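Local structure of spindle pole body component (Chaetomium thermophilum, 6L82) at residues D18-I23 against D39-S44. The protein probably binds gamma-tubulin and takes part in complexes at microtubule minus ends, this chain being its N-terminal part. Sequence-based numbering, arbitrary orientation.
Sequences DLVSAI and DFVLRS
With chi1 at 173°, V41 sets CG1 anti to its backbone N and leaves CG2 beside that N, a fork whose two methyls meet two consecutive residues, L19 and V20. This is helix-helix packing in an all-helical N-terminal region: segments 18-23 and 39-44 of helices 5-23 and 31-45 touch through three buried aliphatic residues. V41 CG2 lies 4.1 Å from CG2 of V20, the valines passing in opposite directions rather than meeting head-on. The other methyl, V41 CG1, comes 4.3 Å from L19 CD2, which the leucine extends anti to its own CA. The example illustrates a sparse apolar contact: only 100 Å² is buried, no hydrogen bond crosses, and the V20 and V41 CA atoms remain 8.3 Å apart. The helix pair is further joined by V41 and L42 on A16, with L42 also reaching L9 and L12, while a chain of another protein packs on I23 and S44. The side-chain hydrogen bonds lie within 39-44. R43 NH2 reaches the syn lone pair of D39 OD2 at 3.0 Å, in a salt bridge. One residue further on, F40 O is gripped from opposite faces of its plane, by S44 N and by S44 OG at 2.7 Å.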
loop_
_atom_site.group_PDB
_atom_site.type_symbol
_atom_site.label_atom_id
_atom_site.label_comp_id
_atom_site.label_asym_id
_atom_site.label_seq_id
_atom_site.Cartn_x
_atom_site.Cartn_y
_atom_site.Cartn_z
ATOM N N ASP A 18 10.412 2.034 7.734
ATOM C CA ASP A 18 10.579 1.593 6.347
ATOM C C ASP A 18 9.672 2.384 5.429
ATOM O O ASP A 18 10.094 2.837 4.359
ATOM C CB ASP A 18 10.288 0.096 6.196
ATOM C CG ASP A 18 11.140 -0.782 7.116
ATOM O OD1 ASP A 18 12.164 -0.299 7.651
ATOM O OD2 ASP A 18 10.799 -1.976 7.256
ATOM N N LEU A 19 8.415 2.570 5.841
ATOM C CA LEU A 19 7.456 3.247 4.983
ATOM C C LEU A 19 7.926 4.667 4.708
ATOM O O LEU A 19 7.964 5.115 3.557
ATOM C CB LEU A 19 6.073 3.236 5.640
ATOM C CG LEU A 19 4.866 3.352 4.708
ATOM C CD1 LEU A 19 4.854 2.187 3.705
ATOM C CD2 LEU A 19 3.549 3.404 5.489
ATOM N N VAL A 20 8.374 5.359 5.752
ATOM C CA VAL A 20 8.880 6.711 5.577
ATOM C C VAL A 20 10.105 6.703 4.673
ATOM O O VAL A 20 10.162 7.418 3.667
ATOM C CB VAL A 20 9.179 7.325 6.950
ATOM C CG1 VAL A 20 10.024 8.588 6.800
ATOM C CG2 VAL A 20 7.856 7.566 7.686
ATOM N N SER A 21 11.088 5.866 5.001
ATOM C CA SER A 21 12.329 5.810 4.231
ATOM C C SER A 21 12.073 5.458 2.767
ATOM O O SER A 21 12.676 6.047 1.863
ATOM C CB SER A 21 13.282 4.796 4.875
ATOM O OG SER A 21 14.488 4.691 4.143
ATOM N N ALA A 22 11.165 4.514 2.507
ATOM C CA ALA A 22 10.905 4.113 1.128
ATOM C C ALA A 22 10.144 5.173 0.327
ATOM O O ALA A 22 10.287 5.228 -0.898
ATOM C CB ALA A 22 10.133 2.796 1.107
ATOM N N ILE A 23 9.328 6.013 0.963
ATOM C CA ILE A 23 8.374 6.866 0.242
ATOM C C ILE A 23 8.788 8.334 0.262
ATOM O O ILE A 23 8.825 8.985 -0.783
ATOM C CB ILE A 23 6.941 6.698 0.793
ATOM C CG1 ILE A 23 6.395 5.331 0.421
ATOM C CG2 ILE A 23 6.035 7.827 0.272
ATOM C CD1 ILE A 23 5.116 5.005 1.133
ATOM N N ASP A 39 6.120 9.360 13.484
ATOM C CA ASP A 39 5.075 9.554 14.474
ATOM C C ASP A 39 3.712 9.687 13.804
ATOM O O ASP A 39 2.717 9.127 14.286
ATOM C CB ASP A 39 5.403 10.785 15.326
ATOM C CG ASP A 39 4.240 11.238 16.159
ATOM O OD1 ASP A 39 4.020 10.628 17.227
ATOM O OD2 ASP A 39 3.537 12.188 15.736
ATOM N N PHE A 40 3.650 10.408 12.676
ATOM C CA PHE A 40 2.396 10.507 11.931
ATOM C C PHE A 40 1.892 9.136 11.505
ATOM O O PHE A 40 0.679 8.890 11.512
ATOM C CB PHE A 40 2.562 11.398 10.701
ATOM C CG PHE A 40 1.548 11.128 9.625
ATOM C CD1 PHE A 40 0.224 11.497 9.790
ATOM C CD2 PHE A 40 1.912 10.488 8.458
ATOM C CE1 PHE A 40 -0.705 11.239 8.812
ATOM C CE2 PHE A 40 0.985 10.243 7.486
ATOM C CZ PHE A 40 -0.324 10.615 7.662
ATOM N N VAL A 41 2.798 8.231 11.109
ATOM C CA VAL A 41 2.331 6.943 10.590
ATOM C C VAL A 41 1.750 6.098 11.715
ATOM O O VAL A 41 0.688 5.479 11.569
ATOM C CB VAL A 41 3.455 6.185 9.866
ATOM C CG1 VAL A 41 2.963 4.801 9.513
ATOM C CG2 VAL A 41 3.893 6.920 8.631
ATOM N N LEU A 42 2.431 6.065 12.858
ATOM C CA LEU A 42 1.956 5.274 13.987
ATOM C C LEU A 42 0.659 5.831 14.548
ATOM O O LEU A 42 -0.227 5.069 14.955
ATOM C CB LEU A 42 3.024 5.233 15.067
ATOM C CG LEU A 42 4.267 4.458 14.636
ATOM C CD1 LEU A 42 5.425 4.857 15.521
ATOM C CD2 LEU A 42 3.976 2.995 14.734
ATOM N N ARG A 43 0.531 7.158 14.574
ATOM C CA ARG A 43 -0.694 7.772 15.069
ATOM C C ARG A 43 -1.879 7.482 14.146
ATOM O O ARG A 43 -2.976 7.165 14.620
ATOM C CB ARG A 43 -0.486 9.277 15.236
ATOM C CG ARG A 43 -1.050 9.837 16.522
ATOM C CD ARG A 43 -1.225 11.347 16.417
ATOM N NE ARG A 43 0.045 12.044 16.522
ATOM C CZ ARG A 43 0.153 13.351 16.753
ATOM N NH1 ARG A 43 -0.940 14.096 16.900
ATOM N NH2 ARG A 43 1.355 13.919 16.847
ATOM N N SER A 44 -1.683 7.569 12.826
ATOM C CA SER A 44 -2.807 7.358 11.911
ATOM C C SER A 44 -3.342 5.929 11.972
ATOM O O SER A 44 -4.549 5.719 11.830
ATOM C CB SER A 44 -2.402 7.690 10.474
ATOM O OG SER A 44 -1.758 8.952 10.423
#